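Type IV secretion protein Dot (Legionella pneumophila, PDB 6KS5) is a deubiquitinase, also known as Ceg23, that regulates the association of polyubiquitin chains with the Legionella phagosome. Local coordinates at residues A118-M123 against N199-E204; K135-Y140 against A163-F168. All coordinates share one frame; numbering follows the deposited sequence.

Contact 1: A118-M123 against N199-E204; sequences AVKAEM and NYWDAE
Lys120 carries its aliphatic chain across the carboxylate of Asp202 at a slant and runs past the Trp201 side chain in the opposite direction. Its CD sits 3.3 Å from Asp202 OD1. With CG turned opposite the backbone N (chi1 174°), the chain leaves its own helix and stretches toward the other one. A bend at chi3 then brings the ammonium to the backbone. Lys120 NZ donates to Asp202 O at 3.0 Å, with the donor tilted from the carbonyl plane. The carboxylate is close by but not paired: Lys120 NZ and Asp202 OD1 are 4.2 Å apart, too far for a salt bridge. Asp202 OD2 instead pairs with Lys198, one turn back on the same helix.

The second bond runs the other way. Trp201 NE1 donates to Lys120 O at 3.2 Å. The indole N-H meets a lone pair in the carbonyl plane, and the oxygen lies at the ring edge, close to the ring plane. The bond is bent, with 135° at the hydrogen. Lys120 therefore uses both its backbone oxygen and its side-chain nitrogen.

This is a helix-helix contact in the strand-free part of the chain, held by two side-chain-to-backbone hydrogen bonds, one donated from each helix. The short helix 117-122 is docked near its C-terminal end on the long helix 193-214, which has a wider pi-type turn at 201-204.

Met123 follows directly after helix 117-122. Its chain crosses Trp201 at about a right angle, and CE meets the six-membered part of the indole. Met123 CE is 3.2 Å from Trp201 CZ2, at the ring edge rather than over a face. Tyr206, on the next turn of helix 193-214, touches both Met123 and Trp201.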
# COMPACT_ATOMS: atom_id res chain seq x y z
N ALA A 118 8.99 -17.48 3.90
CA ALA A 118 7.99 -18.22 3.13
C ALA A 118 7.39 -17.34 2.04
O ALA A 118 7.34 -17.73 0.87
CB ALA A 118 6.90 -18.75 4.06
N VAL A 119 6.92 -16.14 2.42
CA VAL A 119 6.42 -15.20 1.43
C VAL A 119 7.52 -14.81 0.46
O VAL A 119 7.29 -14.65 -0.75
CB VAL A 119 5.81 -13.97 2.14
CG1 VAL A 119 5.64 -12.81 1.17
CG2 VAL A 119 4.49 -14.33 2.79
N LYS A 120 8.75 -14.67 0.96
CA LYS A 120 9.89 -14.34 0.11
C LYS A 120 10.06 -15.36 -1.01
O LYS A 120 10.40 -14.99 -2.14
CB LYS A 120 11.17 -14.25 0.94
CG LYS A 120 12.45 -14.05 0.13
CD LYS A 120 13.68 -14.43 0.94
CE LYS A 120 14.71 -13.31 0.99
NZ LYS A 120 15.87 -13.63 1.86
N ALA A 121 9.83 -16.63 -0.72
CA ALA A 121 9.97 -17.68 -1.73
C ALA A 121 8.69 -17.87 -2.54
O ALA A 121 8.76 -18.10 -3.75
CB ALA A 121 10.38 -19.00 -1.07
N GLU A 122 7.53 -17.77 -1.89
CA GLU A 122 6.26 -17.92 -2.60
C GLU A 122 5.97 -16.76 -3.54
O GLU A 122 5.06 -16.88 -4.37
CB GLU A 122 5.12 -18.07 -1.60
N MET A 123 6.71 -15.66 -3.44
CA MET A 123 6.48 -14.49 -4.28
C MET A 123 7.23 -14.54 -5.60
O MET A 123 7.10 -13.62 -6.41
CB MET A 123 6.88 -13.22 -3.53
CG MET A 123 6.08 -12.01 -3.96
SD MET A 123 6.03 -10.78 -2.66
CE MET A 123 7.70 -10.20 -2.69
N ASN A 199 19.03 -15.25 -7.05
CA ASN A 199 20.22 -14.85 -6.30
C ASN A 199 20.16 -13.39 -5.91
O ASN A 199 20.63 -13.00 -4.84
CB ASN A 199 21.48 -15.13 -7.12
CG ASN A 199 21.88 -16.58 -7.11
OD1 ASN A 199 21.50 -17.33 -6.21
ND2 ASN A 199 22.66 -16.98 -8.10
N TYR A 200 19.61 -12.55 -6.79
CA TYR A 200 19.42 -11.15 -6.44
C TYR A 200 18.32 -11.00 -5.40
O TYR A 200 18.46 -10.22 -4.44
CB TYR A 200 19.09 -10.33 -7.68
CG TYR A 200 18.55 -8.95 -7.36
CD1 TYR A 200 19.38 -7.99 -6.81
CD2 TYR A 200 17.22 -8.62 -7.60
CE1 TYR A 200 18.91 -6.73 -6.52
CE2 TYR A 200 16.74 -7.36 -7.30
CZ TYR A 200 17.59 -6.41 -6.76
OH TYR A 200 17.13 -5.15 -6.46
N TRP A 201 17.24 -11.78 -5.55
CA TRP A 201 16.06 -11.62 -4.71
C TRP A 201 16.36 -11.99 -3.26
O TRP A 201 16.10 -11.20 -2.34
CB TRP A 201 14.93 -12.49 -5.25
CG TRP A 201 13.61 -12.20 -4.62
CD1 TRP A 201 12.91 -13.02 -3.79
CD2 TRP A 201 12.84 -11.01 -4.78
NE1 TRP A 201 11.74 -12.40 -3.41
CE2 TRP A 201 11.68 -11.17 -4.00
CE3 TRP A 201 13.02 -9.83 -5.49
CZ2 TRP A 201 10.70 -10.19 -3.93
CZ3 TRP A 201 12.05 -8.85 -5.42
CH2 TRP A 201 10.90 -9.03 -4.64
N ASP A 202 16.89 -13.20 -3.03
CA ASP A 202 17.12 -13.66 -1.67
C ASP A 202 18.23 -12.89 -0.98
O ASP A 202 18.29 -12.88 0.26
CB ASP A 202 17.45 -15.15 -1.64
CG ASP A 202 16.28 -16.02 -2.09
OD1 ASP A 202 15.11 -15.72 -1.74
OD2 ASP A 202 16.55 -17.02 -2.78
N ALA A 203 19.11 -12.25 -1.74
CA ALA A 203 20.19 -11.49 -1.11
C ALA A 203 19.71 -10.11 -0.69
O ALA A 203 19.70 -9.79 0.50
CB ALA A 203 21.39 -11.38 -2.06
N GLU A 204 19.29 -9.30 -1.65
CA GLU A 204 18.86 -7.94 -1.33
C GLU A 204 17.61 -7.48 -2.06
O GLU A 204 17.13 -6.39 -1.75
CB GLU A 204 20.00 -6.95 -1.60
CG GLU A 204 20.72 -7.17 -2.91
CD GLU A 204 21.55 -5.97 -3.32
OE1 GLU A 204 21.07 -4.83 -3.14
OE2 GLU A 204 22.69 -6.17 -3.82

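Contact 2: K135-Y140 against A163-F168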
# COMPACT_ATOMS: atom_id res chain seq x y z
N LYS A 135 11.27 -11.07 -16.13
CA LYS A 135 11.39 -11.48 -17.52
C LYS A 135 10.58 -10.57 -18.43
O LYS A 135 11.07 -10.11 -19.46
CB LYS A 135 10.96 -12.94 -17.67
CG LYS A 135 11.98 -13.93 -17.14
CD LYS A 135 11.56 -15.36 -17.42
CE LYS A 135 11.82 -16.24 -16.22
NZ LYS A 135 11.45 -17.66 -16.50
N ASN A 136 9.33 -10.29 -18.04
CA ASN A 136 8.52 -9.33 -18.79
C ASN A 136 9.22 -7.98 -18.87
O ASN A 136 9.19 -7.33 -19.92
CB ASN A 136 7.15 -9.17 -18.14
CG ASN A 136 6.26 -10.36 -18.36
OD1 ASN A 136 6.49 -11.16 -19.27
ND2 ASN A 136 5.23 -10.50 -17.54
N TYR A 137 9.83 -7.54 -17.77
CA TYR A 137 10.52 -6.25 -17.78
C TYR A 137 11.62 -6.22 -18.84
O TYR A 137 11.81 -5.19 -19.50
CB TYR A 137 11.11 -5.97 -16.40
CG TYR A 137 11.62 -4.55 -16.23
CD1 TYR A 137 12.89 -4.20 -16.62
CD2 TYR A 137 10.81 -3.58 -15.67
CE1 TYR A 137 13.35 -2.90 -16.47
CE2 TYR A 137 11.25 -2.28 -15.52
CZ TYR A 137 12.52 -1.95 -15.92
OH TYR A 137 12.97 -0.65 -15.76
N LYS A 138 12.33 -7.33 -19.02
CA LYS A 138 13.46 -7.32 -19.94
C LYS A 138 13.01 -7.25 -21.39
O LYS A 138 13.50 -6.42 -22.16
CB LYS A 138 14.34 -8.54 -19.70
CG LYS A 138 15.51 -8.63 -20.66
CD LYS A 138 15.91 -10.07 -20.93
CE LYS A 138 15.71 -10.94 -19.70
NZ LYS A 138 16.47 -12.22 -19.84
N GLU A 139 12.08 -8.12 -21.79
CA GLU A 139 11.66 -8.14 -23.19
C GLU A 139 10.75 -6.96 -23.53
O GLU A 139 10.79 -6.46 -24.66
CB GLU A 139 10.97 -9.45 -23.53
CG GLU A 139 11.84 -10.69 -23.30
CD GLU A 139 12.70 -11.04 -24.51
OE1 GLU A 139 13.66 -11.84 -24.33
OE2 GLU A 139 12.43 -10.52 -25.62
N TYR A 140 9.93 -6.51 -22.57
CA TYR A 140 9.02 -5.40 -22.85
C TYR A 140 9.75 -4.07 -22.94
O TYR A 140 9.28 -3.18 -23.66
CB TYR A 140 7.94 -5.31 -21.78
CG TYR A 140 6.79 -6.29 -21.91
CD1 TYR A 140 6.64 -7.09 -23.04
CD2 TYR A 140 5.84 -6.41 -20.89
CE1 TYR A 140 5.58 -7.98 -23.15
CE2 TYR A 140 4.79 -7.30 -20.99
CZ TYR A 140 4.66 -8.08 -22.12
OH TYR A 140 3.61 -8.97 -22.22
N ALA A 163 17.60 -0.55 -10.18
CA ALA A 163 19.01 -0.64 -10.54
C ALA A 163 19.36 -2.02 -11.09
O ALA A 163 20.03 -2.13 -12.13
CB ALA A 163 19.88 -0.30 -9.34
N PHE A 164 18.91 -3.08 -10.42
CA PHE A 164 19.22 -4.42 -10.90
C PHE A 164 18.50 -4.72 -12.21
O PHE A 164 19.06 -5.37 -13.10
CB PHE A 164 18.84 -5.46 -9.84
CG PHE A 164 18.82 -6.87 -10.35
CD1 PHE A 164 19.98 -7.63 -10.39
CD2 PHE A 164 17.64 -7.45 -10.80
CE1 PHE A 164 19.96 -8.93 -10.87
CE2 PHE A 164 17.61 -8.74 -11.28
CZ PHE A 164 18.77 -9.48 -11.31
N LEU A 165 17.26 -4.24 -12.36
CA LEU A 165 16.52 -4.53 -13.58
C LEU A 165 17.11 -3.80 -14.78
O LEU A 165 17.20 -4.37 -15.87
CB LEU A 165 15.04 -4.16 -13.40
CG LEU A 165 14.18 -5.21 -12.68
CD1 LEU A 165 12.83 -4.64 -12.27
CD2 LEU A 165 14.01 -6.46 -13.54
N GLU A 166 17.54 -2.55 -14.59
CA GLU A 166 18.19 -1.84 -15.69
C GLU A 166 19.49 -2.52 -16.09
O GLU A 166 19.78 -2.68 -17.28
CB GLU A 166 18.44 -0.39 -15.31
CG GLU A 166 17.24 0.51 -15.53
CD GLU A 166 16.61 0.32 -16.90
OE1 GLU A 166 17.34 0.42 -17.91
OE2 GLU A 166 15.39 0.06 -16.95
N TYR A 167 20.29 -2.93 -15.10
CA TYR A 167 21.44 -3.76 -15.41
C TYR A 167 21.01 -5.06 -16.07
O TYR A 167 21.62 -5.50 -17.05
CB TYR A 167 22.24 -4.03 -14.13
CG TYR A 167 23.50 -4.81 -14.36
CD1 TYR A 167 24.63 -4.20 -14.91
CD2 TYR A 167 23.57 -6.16 -14.05
CE1 TYR A 167 25.79 -4.92 -15.13
CE2 TYR A 167 24.72 -6.88 -14.26
CZ TYR A 167 25.82 -6.26 -14.80
OH TYR A 167 26.96 -7.00 -15.02
N PHE A 168 19.93 -5.67 -15.57
CA PHE A 168 19.42 -6.91 -16.16
C PHE A 168 19.00 -6.71 -17.61
O PHE A 168 19.22 -7.59 -18.45
CB PHE A 168 18.24 -7.42 -15.33
CG PHE A 168 17.72 -8.77 -15.74
CD1 PHE A 168 18.59 -9.76 -16.17
CD2 PHE A 168 16.37 -9.06 -15.66
CE1 PHE A 168 18.12 -11.00 -16.54
CE2 PHE A 168 15.89 -10.31 -16.03
CZ PHE A 168 16.77 -11.28 -16.47
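Tyr137 lays one face of its ring against Leu165 and turns its hydroxyl to Glu166. Leu165 CD1 stands 4.0 Å above the Tyr137 ring plane, over the ring centre. Leu165 CB covers the same ring nearer CE1, in a CH-pi contact 4.1 Å from the centroid of the Tyr137 ring. Tyr137 reaches across because CG is swung opposite the backbone N (chi1 -169°).

Glu166 comes to the ring from its edge. Its CA-CB bond points off the neighbouring helix segment, but a fold at chi2 brings the carboxylate back. Tyr137 OH donates to Glu166 OE2 at 2.8 Å, nearly in line with the C-O bond of the carboxylate. The carboxylate and ring planes are far from coplanar, 70° apart.

Lys138 and Phe168 form the other half of the contact. Their side chains meet at about a right angle. Lys138 CE lies 3.4 Å from Phe168 CZ, with NZ beside it, so the end of the lysine passes the far end of the phenyl ring.

The segments of helices 130-140 and 162-173 run at 49° to each other, their axes 9.7 Å apart at the closest. They belong to a strand-free helical part of the chain. Tyr158 meets the Tyr137 ring edge-to-face, and Ile197 of helix 193-214 touches Phe168.

Glu166 OE2 also forms a salt bridge with Arg141. One carboxylate oxygen therefore takes both a phenol and a guanidinium, which links the hydroxyl of the buried Tyr137 to the Glu166-Arg141 ion pair. The arginine would be expected to stabilise the carboxylate as an anion.

How the contacts relate
Contact 1 and contact 2 lie on the same side of the chain's centre, about 17 Å apart between their own centres. Contact 2 is nested in the chain segment that contact 1 closes. Helix 117-122 is followed by helix 130-140, and helix 162-173 by helix 193-214, so the two contacts use consecutive helices on both sides. Tyr200 and Phe164 join them directly: their rings stack, with Tyr200 CD2 3.4 Å from Phe164 CD2. Both contacts belong to a part of the chain with helices and loops but no strands. The centre of contact 1 lies about 19 Å, and that of contact 2 about 23 Å, from the centre of the chain.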